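Local coordinates for protein porin (Acinetobacter baumannii AB307-0294, PDB 5DL7) that probably acts as an outer-membrane channel of the OprD porin family, proposed to carry vanillate and small solutes such as antibiotics across the outer membrane, at residues T26-Y31 with R410-Y415; F30-D35 with P138-P143; G52-G57 with L73-F78. All coordinates share one frame; numbering follows the deposited sequence.

Interaction 1 (T26-Y31 with R410-Y415); sequences TLRNFY and RLNVDY. With C8E ((hydroxyethyloxy)tri(ethyloxy)octane), chain K.
With CG of Phe30 anti to its backbone N (chi1 -163°) and CG of Asn412 anti to its carbonyl carbon (chi1 -55°), the two side chains of this non-hydrogen-bonded antiparallel pair run side by side in the same direction. The Asn412 amide thereby arrives over one face of the Phe30 ring, its ND2 3.3 Å above the plane and centred on it, while ring and amide planes stand 66° apart. OD1 of the same amide accepts a hydrogen bond from Arg389 NH2, which helps to fix the rotation of the group. On the same face of the sheet Arg28 bends at chi2 and chi3 and turns its guanidinium edge to Asp414; the salt bridge between Arg28 NE and Asp414 OD2 measures 3.3 Å, though the position of that oxygen is doubtful. Firmer bonds from Arg28 NH1 go to the main-chain oxygens of Arg140 and Leu141.

The other face carries Leu27, Asn29, Tyr31, Leu411, Val413 and Tyr415. Here Leu411 CD1 meets Tyr31 CD2 at 3.9 Å, and a detergent molecule follows the pair: its C16 lies above one face of the Tyr31 ring, toward the rim, and its terminal O21 donates to Asn29 OD1 at 3.1 Å. Asn29 OD1 also accepts from Trp49 NE1, so two donors grip it. Beneath the side chains Leu27, Asn29 and Tyr31 each exchange two backbone hydrogen bonds with Tyr415, Val413 and Leu411, respectively, as between Asn29 N and Val413 O at 2.8 Å. Mostly polar and charged groups on the inner face, mainly apolar groups with detergent on the outer one, and pairing of the first long strand with the last are the signature of the closing seam of an outer-membrane beta-barrel.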
loop_
_atom_site.group_PDB
_atom_site.type_symbol
_atom_site.label_atom_id
_atom_site.label_comp_id
_atom_site.label_asym_id
_atom_site.label_seq_id
_atom_site.Cartn_x
_atom_site.Cartn_y
_atom_site.Cartn_z
ATOM N N THR A 26 14.363 -6.479 11.069
ATOM C CA THR A 26 13.206 -5.727 11.652
ATOM C C THR A 26 12.376 -6.677 12.464
ATOM O O THR A 26 12.104 -7.805 12.013
ATOM C CB THR A 26 12.323 -5.150 10.521
ATOM O OG1 THR A 26 13.216 -4.237 9.872
ATOM C CG2 THR A 26 11.180 -4.344 11.150
ATOM N N LEU A 27 12.154 -6.327 13.670
ATOM C CA LEU A 27 11.185 -6.990 14.534
ATOM C C LEU A 27 9.848 -6.169 14.592
ATOM O O LEU A 27 9.910 -4.981 14.873
ATOM C CB LEU A 27 11.643 -7.065 15.947
ATOM C CG LEU A 27 12.861 -7.893 16.249
ATOM C CD1 LEU A 27 13.979 -7.773 15.282
ATOM C CD2 LEU A 27 13.309 -7.366 17.673
ATOM N N ARG A 28 8.705 -6.811 14.402
ATOM C CA ARG A 28 7.409 -6.079 14.349
ATOM C C ARG A 28 6.390 -6.743 15.224
ATOM O O ARG A 28 6.318 -7.971 15.244
ATOM C CB ARG A 28 6.849 -6.170 12.935
ATOM C CG ARG A 28 7.787 -5.724 11.858
ATOM C CD ARG A 28 7.280 -4.275 11.437
ATOM N NE ARG A 28 6.284 -4.571 10.570
ATOM C CZ ARG A 28 5.105 -4.047 10.091
ATOM N NH1 ARG A 28 4.591 -4.901 9.294
ATOM N NH2 ARG A 28 4.465 -2.939 10.245
ATOM N N ASN A 29 5.681 -5.986 16.040
ATOM C CA ASN A 29 4.562 -6.457 16.811
ATOM C C ASN A 29 3.361 -5.598 16.297
ATOM O O ASN A 29 3.534 -4.365 16.213
ATOM C CB ASN A 29 4.812 -6.133 18.226
ATOM C CG ASN A 29 3.767 -6.746 19.117
ATOM O OD1 ASN A 29 2.698 -6.261 19.236
ATOM N ND2 ASN A 29 4.052 -7.886 19.649
ATOM N N PHE A 30 2.336 -6.248 15.829
ATOM C CA PHE A 30 1.188 -5.594 15.115
ATOM C C PHE A 30 -0.132 -6.127 15.739
ATOM O O PHE A 30 -0.410 -7.286 15.669
ATOM C CB PHE A 30 1.337 -5.958 13.697
ATOM C CG PHE A 30 0.564 -5.113 12.705
ATOM C CD1 PHE A 30 -0.727 -4.552 12.969
ATOM C CD2 PHE A 30 1.043 -4.984 11.373
ATOM C CE1 PHE A 30 -1.422 -3.757 12.051
ATOM C CE2 PHE A 30 0.356 -4.168 10.427
ATOM C CZ PHE A 30 -0.874 -3.558 10.758
ATOM N N TYR A 31 -0.925 -5.235 16.268
ATOM C CA TYR A 31 -2.295 -5.578 16.670
ATOM C C TYR A 31 -3.269 -4.874 15.734
ATOM O O TYR A 31 -3.064 -3.660 15.452
ATOM C CB TYR A 31 -2.536 -4.994 18.081
ATOM C CG TYR A 31 -3.943 -5.184 18.585
ATOM C CD1 TYR A 31 -4.459 -6.485 18.761
ATOM C CD2 TYR A 31 -4.817 -4.113 18.752
ATOM C CE1 TYR A 31 -5.760 -6.684 19.221
ATOM C CE2 TYR A 31 -6.142 -4.312 19.178
ATOM C CZ TYR A 31 -6.575 -5.615 19.430
ATOM O OH TYR A 31 -7.857 -5.821 19.849
ATOM N N ARG A 410 -5.137 0.104 14.762
ATOM C CA ARG A 410 -3.912 -0.634 14.430
ATOM C C ARG A 410 -2.835 -0.089 15.385
ATOM O O ARG A 410 -2.639 1.089 15.526
ATOM C CB ARG A 410 -3.403 -0.378 12.978
ATOM C CG ARG A 410 -4.396 -0.794 11.925
ATOM C CD ARG A 410 -3.888 -0.504 10.462
ATOM N NE ARG A 410 -5.005 -0.743 9.546
ATOM C CZ ARG A 410 -4.893 -0.641 8.232
ATOM N NH1 ARG A 410 -3.737 -0.380 7.690
ATOM N NH2 ARG A 410 -5.956 -0.654 7.513
ATOM N N LEU A 411 -2.125 -0.996 16.074
ATOM C CA LEU A 411 -1.012 -0.650 16.948
ATOM C C LEU A 411 0.235 -1.383 16.462
ATOM O O LEU A 411 0.160 -2.570 16.152
ATOM C CB LEU A 411 -1.315 -1.075 18.361
ATOM C CG LEU A 411 -2.624 -0.488 18.983
ATOM C CD1 LEU A 411 -2.877 -1.137 20.405
ATOM C CD2 LEU A 411 -2.673 1.028 19.008
ATOM N N ASN A 412 1.296 -0.661 16.353
ATOM C CA ASN A 412 2.577 -1.144 15.885
ATOM C C ASN A 412 3.690 -0.845 16.770
ATOM O O ASN A 412 3.888 0.337 17.204
ATOM C CB ASN A 412 2.921 -0.570 14.472
ATOM C CG ASN A 412 1.836 -0.856 13.433
ATOM O OD1 ASN A 412 0.859 -0.123 13.206
ATOM N ND2 ASN A 412 1.966 -2.055 12.811
ATOM N N VAL A 413 4.545 -1.810 17.088
ATOM C CA VAL A 413 5.854 -1.521 17.664
ATOM C C VAL A 413 6.886 -2.212 16.795
ATOM O O VAL A 413 6.760 -3.416 16.540
ATOM C CB VAL A 413 6.010 -1.979 19.152
ATOM C CG1 VAL A 413 7.378 -1.692 19.603
ATOM C CG2 VAL A 413 4.885 -1.339 20.029
ATOM N N ASP A 414 7.838 -1.478 16.287
ATOM C CA ASP A 414 8.878 -1.998 15.401
ATOM C C ASP A 414 10.278 -1.635 15.838
ATOM O O ASP A 414 10.575 -0.546 16.439
ATOM C CB ASP A 414 8.649 -1.481 13.983
ATOM C CG ASP A 414 7.304 -1.981 13.320
ATOM O OD1 ASP A 414 6.465 -2.670 13.853
ATOM O OD2 ASP A 414 7.151 -1.824 12.114
ATOM N N TYR A 415 11.272 -2.512 15.589
ATOM C CA TYR A 415 12.624 -2.152 15.841
ATOM C C TYR A 415 13.474 -2.646 14.665
ATOM O O TYR A 415 13.371 -3.852 14.366
ATOM C CB TYR A 415 13.170 -2.818 17.163
ATOM C CG TYR A 415 14.602 -2.450 17.467
ATOM C CD1 TYR A 415 14.961 -1.195 17.986
ATOM C CD2 TYR A 415 15.648 -3.307 17.163
ATOM C CE1 TYR A 415 16.273 -0.814 18.122
ATOM C CE2 TYR A 415 16.987 -2.980 17.359
ATOM C CZ TYR A 415 17.301 -1.732 17.829
ATOM O OH TYR A 415 18.584 -1.431 17.980
HETATM O O12 C8E K . -5.788 -9.098 22.455
HETATM C C13 C8E K . -4.538 -8.683 22.952
HETATM C C14 C8E K . -4.107 -7.397 22.266
HETATM O O15 C8E K . -2.969 -6.811 22.907
HETATM C C16 C8E K . -2.647 -5.465 22.480
HETATM C C17 C8E K . -1.144 -5.470 22.395
HETATM O O18 C8E K . -0.548 -4.210 22.091
HETATM C C19 C8E K . 0.588 -4.374 21.222
HETATM C C20 C8E K . 1.064 -3.086 20.559
HETATM O O21 C8E K . 1.564 -3.343 19.186
#

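Interaction 2 (F30-D35 with P138-P143); sequences FYFDRD and PARLFP. With CA (calcium ion), chain D.
Phe30 meets the loop of residues 138-143 along the whole length of its side chain. CB touches the CD1 methyl of Leu141 at 4.2 Å. Farther out, the ring turns its edge to two consecutive carbonyls: CD2 and CE2 face Arg140 O, with CE2 3.5 Å from that oxygen, and at the tip CZ comes within 3.5 Å of Ala139 O. Both oxygens lie near the ring plane, where the slightly positive C-H edge suits them.

Two residues on, on the same face, Phe32 takes up the Arg140 side chain. Its CE2 stands over the centre of the guanidinium face, 3.6 Å from Arg140 CZ, with the two planes inclined by 30°. The guanidinium is held from its rim: NH1 returns to Ala139 O at 3.0 Å, approaching from above the carbonyl plane and not on a lone pair, and NE donates to Ser91 O. Ala139 O thus receives both an N-H and the Phe30 ring edge.

Beyond Phe32 comes a second arginine. Arg34 NH2 and Arg140 NH2 are 4.2 Å apart, their guanidiniums nearly perpendicular at 88°. A single water bridges the two groups, accepting from both NH2 atoms. This shared oxygen, together with the salt bridge from Arg34 NE to Glu408, probably eases the repulsion between like charges. Past Arg34 the strand reaches the calcium site, where Asp35 OD1 binds the ion at 2.2 Å beside a water, Asp39 OD1 and the main-chain oxygens of Tyr36 and Thr44.

A segment of the loop between strands 134-135 and 145-147, folded inward against the wall and bearing an arginine beside a wall arginine, is consistent with the L3 constriction loop and basic ladder of OprD-family channels.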
loop_
_atom_site.group_PDB
_atom_site.type_symbol
_atom_site.label_atom_id
_atom_site.label_comp_id
_atom_site.label_asym_id
_atom_site.label_seq_id
_atom_site.Cartn_x
_atom_site.Cartn_y
_atom_site.Cartn_z
ATOM N N PHE A 30 2.336 -6.248 15.829
ATOM C CA PHE A 30 1.188 -5.594 15.115
ATOM C C PHE A 30 -0.132 -6.127 15.739
ATOM O O PHE A 30 -0.410 -7.286 15.669
ATOM C CB PHE A 30 1.337 -5.958 13.697
ATOM C CG PHE A 30 0.564 -5.113 12.705
ATOM C CD1 PHE A 30 -0.727 -4.552 12.969
ATOM C CD2 PHE A 30 1.043 -4.984 11.373
ATOM C CE1 PHE A 30 -1.422 -3.757 12.051
ATOM C CE2 PHE A 30 0.356 -4.168 10.427
ATOM C CZ PHE A 30 -0.874 -3.558 10.758
ATOM N N TYR A 31 -0.925 -5.235 16.268
ATOM C CA TYR A 31 -2.295 -5.578 16.670
ATOM C C TYR A 31 -3.269 -4.874 15.734
ATOM O O TYR A 31 -3.064 -3.660 15.452
ATOM C CB TYR A 31 -2.536 -4.994 18.081
ATOM C CG TYR A 31 -3.943 -5.184 18.585
ATOM C CD1 TYR A 31 -4.459 -6.485 18.761
ATOM C CD2 TYR A 31 -4.817 -4.113 18.752
ATOM C CE1 TYR A 31 -5.760 -6.684 19.221
ATOM C CE2 TYR A 31 -6.142 -4.312 19.178
ATOM C CZ TYR A 31 -6.575 -5.615 19.430
ATOM O OH TYR A 31 -7.857 -5.821 19.849
ATOM N N PHE A 32 -4.246 -5.607 15.247
ATOM C CA PHE A 32 -5.205 -5.090 14.239
ATOM C C PHE A 32 -6.591 -5.440 14.751
ATOM O O PHE A 32 -6.837 -6.568 15.103
ATOM C CB PHE A 32 -4.984 -5.802 12.905
ATOM C CG PHE A 32 -5.925 -5.381 11.784
ATOM C CD1 PHE A 32 -7.234 -5.874 11.730
ATOM C CD2 PHE A 32 -5.491 -4.514 10.773
ATOM C CE1 PHE A 32 -8.104 -5.497 10.737
ATOM C CE2 PHE A 32 -6.366 -4.135 9.740
ATOM C CZ PHE A 32 -7.676 -4.609 9.751
ATOM N N ASP A 33 -7.418 -4.415 14.874
ATOM C CA ASP A 33 -8.832 -4.678 15.327
ATOM C C ASP A 33 -9.718 -3.813 14.470
ATOM O O ASP A 33 -9.831 -2.601 14.756
ATOM C CB ASP A 33 -8.928 -4.215 16.757
ATOM C CG ASP A 33 -10.436 -4.314 17.338
ATOM O OD1 ASP A 33 -11.110 -5.303 16.910
ATOM O OD2 ASP A 33 -10.853 -3.390 18.171
ATOM N N ARG A 34 -10.508 -4.392 13.583
ATOM C CA ARG A 34 -11.506 -3.631 12.839
ATOM C C ARG A 34 -12.885 -4.132 13.476
ATOM O O ARG A 34 -13.386 -5.182 13.193
ATOM C CB ARG A 34 -11.416 -3.936 11.387
ATOM C CG ARG A 34 -12.487 -3.291 10.508
ATOM C CD ARG A 34 -12.402 -3.580 9.069
ATOM N NE ARG A 34 -11.200 -2.894 8.500
ATOM C CZ ARG A 34 -10.545 -3.242 7.423
ATOM N NH1 ARG A 34 -10.977 -4.166 6.601
ATOM N NH2 ARG A 34 -9.556 -2.461 6.935
ATOM N N ASP A 35 -13.398 -3.325 14.359
ATOM C CA ASP A 35 -14.586 -3.721 15.160
ATOM C C ASP A 35 -15.751 -3.182 14.472
ATOM O O ASP A 35 -16.142 -1.987 14.526
ATOM C CB ASP A 35 -14.440 -3.179 16.532
ATOM C CG ASP A 35 -15.566 -3.681 17.437
ATOM O OD1 ASP A 35 -16.626 -4.069 16.924
ATOM O OD2 ASP A 35 -15.236 -3.571 18.650
ATOM N N PRO A 138 2.394 -2.961 1.953
ATOM C CA PRO A 138 3.099 -2.991 3.118
ATOM C C PRO A 138 2.136 -2.974 4.395
ATOM O O PRO A 138 2.710 -2.893 5.491
ATOM C CB PRO A 138 3.893 -1.607 3.067
ATOM C CG PRO A 138 2.772 -0.803 2.620
ATOM C CD PRO A 138 2.022 -1.552 1.515
ATOM N N ALA A 139 0.872 -3.104 4.204
ATOM C CA ALA A 139 -0.094 -2.685 5.263
ATOM C C ALA A 139 -0.435 -3.809 6.228
ATOM O O ALA A 139 -1.106 -3.554 7.222
ATOM C CB ALA A 139 -1.312 -2.232 4.554
ATOM N N ARG A 140 0.211 -5.001 6.113
ATOM C CA ARG A 140 0.042 -6.078 7.092
ATOM C C ARG A 140 1.368 -6.471 7.672
ATOM O O ARG A 140 2.269 -5.601 7.814
ATOM C CB ARG A 140 -0.958 -7.179 6.607
ATOM C CG ARG A 140 -2.350 -6.745 6.313
ATOM C CD ARG A 140 -3.156 -6.308 7.532
ATOM N NE ARG A 140 -4.482 -5.916 7.085
ATOM C CZ ARG A 140 -4.857 -4.784 6.541
ATOM N NH1 ARG A 140 -4.004 -3.776 6.330
ATOM N NH2 ARG A 140 -6.084 -4.619 6.045
ATOM N N LEU A 141 1.611 -7.720 8.049
ATOM C CA LEU A 141 2.764 -8.034 8.750
ATOM C C LEU A 141 3.977 -8.037 7.850
ATOM O O LEU A 141 5.047 -7.680 8.263
ATOM C CB LEU A 141 2.598 -9.377 9.467
ATOM C CG LEU A 141 3.694 -9.760 10.420
ATOM C CD1 LEU A 141 3.650 -8.802 11.654
ATOM C CD2 LEU A 141 3.581 -11.221 10.954
ATOM N N PHE A 142 3.859 -8.639 6.682
ATOM C CA PHE A 142 4.929 -8.831 5.703
ATOM C C PHE A 142 4.516 -8.248 4.398
ATOM O O PHE A 142 3.363 -8.240 4.036
ATOM C CB PHE A 142 5.136 -10.378 5.508
ATOM C CG PHE A 142 5.511 -11.074 6.731
ATOM C CD1 PHE A 142 6.576 -10.639 7.540
ATOM C CD2 PHE A 142 4.972 -12.290 7.132
ATOM C CE1 PHE A 142 6.979 -11.267 8.716
ATOM C CE2 PHE A 142 5.398 -12.879 8.299
ATOM C CZ PHE A 142 6.434 -12.412 9.066
ATOM N N PRO A 143 5.484 -7.891 3.544
ATOM C CA PRO A 143 5.177 -7.329 2.225
ATOM C C PRO A 143 4.624 -8.391 1.282
ATOM O O PRO A 143 5.068 -9.502 1.330
ATOM C CB PRO A 143 6.594 -6.915 1.687
ATOM C CG PRO A 143 7.578 -7.604 2.454
ATOM C CD PRO A 143 6.926 -7.880 3.839
HETATM CA CA CA D . -18.479 -5.266 16.758
HETATM O O HOH W 1 -8.049 -2.837 4.362
HETATM O O HOH W 2 -19.113 -3.428 17.948
#

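Interaction 3 (G52-G57 with L73-F78); sequences GLIFKG and LAMAGF
This contact is an antiparallel strand pairing in the barrel wall, within the hairpin formed by strands 46-58 and 66-79; the two segments run at 177° to each other with their axes 4.7 Å apart. Leu53 and Ala76 exchange two backbone hydrogen bonds, as do Phe55 and Ala74, the shortest being Phe55 N to Ala74 O at 2.8 Å. Between these rungs, CA-H...O contacts such as Ile54 CA to Ala74 O at 3.2 Å fill the non-hydrogen-bonded positions.

Side chains alternate across the sheet. On one face, Leu73 places its CG anti to the backbone N (chi1 -179°), which brings CD1 alongside the Ile54 branch, 3.7 Å from CG2; the same methyl also touches Lys56 CB, at 4.0 Å. Ile54 CG1 lies more loosely against Met75 CG, at 4.3 Å. Such a meander of neighbouring antiparallel strands, continued on both sides, is how porin barrels are built, and this face is turned inward: Phe142 of an inward-folded loop rests on Ile54 and Met75, and Pro143 on Leu73.

Gly52 and Gly77 form a further non-hydrogen-bonded pair with CA atoms 4.3 Å apart, so the inner face there is bare backbone, and the Phe142 ring reaches the main chain of Ala76 and Gly77. The opposite face carries Leu53, Phe55, Ala74 and Ala76, with Leu53 on the surface. The side chains of Phe55 and Ala74 meet only at their CB atoms, 4.3 Å apart, while the Phe55 ring leads off toward Phe419; Leu53 instead leans on Leu27 of the preceding strand.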
loop_
_atom_site.group_PDB
_atom_site.type_symbol
_atom_site.label_atom_id
_atom_site.label_comp_id
_atom_site.label_asym_id
_atom_site.label_seq_id
_atom_site.Cartn_x
_atom_site.Cartn_y
_atom_site.Cartn_z
ATOM N N GLY A 52 6.466 -10.492 14.097
ATOM C CA GLY A 52 7.204 -10.905 12.943
ATOM C C GLY A 52 8.656 -10.451 12.929
ATOM O O GLY A 52 9.033 -9.514 13.597
ATOM N N LEU A 53 9.474 -11.267 12.333
ATOM C CA LEU A 53 10.879 -10.955 11.961
ATOM C C LEU A 53 11.028 -10.890 10.490
ATOM O O LEU A 53 10.543 -11.739 9.739
ATOM C CB LEU A 53 11.873 -12.097 12.444
ATOM C CG LEU A 53 11.910 -12.216 13.877
ATOM C CD1 LEU A 53 12.651 -13.546 14.186
ATOM C CD2 LEU A 53 12.652 -11.061 14.641
ATOM N N ILE A 54 11.731 -9.850 10.018
ATOM C CA ILE A 54 12.038 -9.749 8.656
ATOM C C ILE A 54 13.528 -9.364 8.443
ATOM O O ILE A 54 14.001 -8.329 9.014
ATOM C CB ILE A 54 11.221 -8.610 8.014
ATOM C CG1 ILE A 54 9.728 -8.865 8.187
ATOM C CG2 ILE A 54 11.454 -8.472 6.505
ATOM C CD1 ILE A 54 8.952 -7.752 8.774
ATOM N N PHE A 55 14.235 -10.142 7.586
ATOM C CA PHE A 55 15.612 -9.892 7.237
ATOM C C PHE A 55 15.613 -9.454 5.776
ATOM O O PHE A 55 15.096 -10.199 4.909
ATOM C CB PHE A 55 16.540 -11.084 7.413
ATOM C CG PHE A 55 17.884 -10.818 6.901
ATOM C CD1 PHE A 55 18.767 -10.033 7.651
ATOM C CD2 PHE A 55 18.243 -11.249 5.730
ATOM C CE1 PHE A 55 20.062 -9.761 7.127
ATOM C CE2 PHE A 55 19.482 -10.959 5.178
ATOM C CZ PHE A 55 20.391 -10.263 5.876
ATOM N N LYS A 56 16.242 -8.317 5.445
ATOM C CA LYS A 56 16.339 -7.834 4.048
ATOM C C LYS A 56 17.726 -7.535 3.756
ATOM O O LYS A 56 18.363 -6.731 4.457
ATOM C CB LYS A 56 15.402 -6.585 3.898
ATOM C CG LYS A 56 15.489 -6.000 2.514
ATOM C CD LYS A 56 14.477 -4.893 2.270
ATOM C CE LYS A 56 14.738 -4.398 0.859
ATOM N NZ LYS A 56 13.441 -3.856 0.314
ATOM N N GLY A 57 18.319 -8.253 2.818
ATOM C CA GLY A 57 19.740 -8.209 2.526
ATOM C C GLY A 57 19.853 -7.813 1.016
ATOM O O GLY A 57 19.121 -8.358 0.197
ATOM N N LEU A 73 14.954 -11.745 1.046
ATOM C CA LEU A 73 13.992 -11.209 2.001
ATOM C C LEU A 73 13.536 -12.505 2.823
ATOM O O LEU A 73 12.912 -13.316 2.218
ATOM C CB LEU A 73 12.895 -10.627 1.303
ATOM C CG LEU A 73 11.776 -9.984 2.081
ATOM C CD1 LEU A 73 12.260 -8.778 2.938
ATOM C CD2 LEU A 73 10.623 -9.674 1.187
ATOM N N ALA A 74 13.676 -12.551 4.080
ATOM C CA ALA A 74 13.262 -13.715 4.925
ATOM C C ALA A 74 12.297 -13.217 5.986
ATOM O O ALA A 74 12.563 -12.190 6.631
ATOM C CB ALA A 74 14.441 -14.338 5.510
ATOM N N MET A 75 11.165 -13.950 6.218
ATOM C CA MET A 75 9.956 -13.530 7.028
ATOM C C MET A 75 9.558 -14.677 7.899
ATOM O O MET A 75 9.548 -15.809 7.432
ATOM C CB MET A 75 8.872 -13.129 6.168
ATOM C CG MET A 75 9.158 -11.925 5.285
ATOM S SD MET A 75 8.218 -11.713 3.822
ATOM C CE MET A 75 9.156 -12.876 2.709
ATOM N N ALA A 76 9.436 -14.445 9.222
ATOM C CA ALA A 76 8.898 -15.440 10.145
ATOM C C ALA A 76 7.859 -14.714 11.010
ATOM O O ALA A 76 8.242 -13.789 11.706
ATOM C CB ALA A 76 9.974 -16.056 10.924
ATOM N N GLY A 77 6.628 -15.214 11.054
ATOM C CA GLY A 77 5.511 -14.624 11.754
ATOM C C GLY A 77 4.775 -15.550 12.712
ATOM O O GLY A 77 4.772 -16.752 12.471
ATOM N N PHE A 78 4.280 -15.000 13.807
ATOM C CA PHE A 78 3.692 -15.748 14.923
ATOM C C PHE A 78 2.437 -15.181 15.407
ATOM O O PHE A 78 2.379 -13.956 15.620
ATOM C CB PHE A 78 4.660 -15.705 16.140
ATOM C CG PHE A 78 6.036 -16.176 15.820
ATOM C CD1 PHE A 78 6.958 -15.355 15.123
ATOM C CD2 PHE A 78 6.357 -17.451 16.084
ATOM C CE1 PHE A 78 8.232 -15.816 14.718
ATOM C CE2 PHE A 78 7.668 -17.892 15.805
ATOM C CZ PHE A 78 8.574 -17.064 15.075
#

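How the interactions relate
From the N terminus, strand 22-36 comes first and serves both interaction 1 and interaction 2, which share Phe30 and Tyr31. Interaction 3 closes the shortest loop, a local hairpin of the next two strands; it is nested inside the loop closed by interaction 2, where residues 138-143 return to the first strand. Both fall within the far longer loop that interaction 1 closes when strand 406-418 reaches strand 22-36 and completes the barrel. The three contacts meet physically: the backbones of Thr26 and Arg28 hydrogen-bond to those of Ile54 and Gly52, respectively, joining interactions 1 and 3, whereas Phe142 carries the inward loop of interaction 2 onto the hairpin of interaction 3.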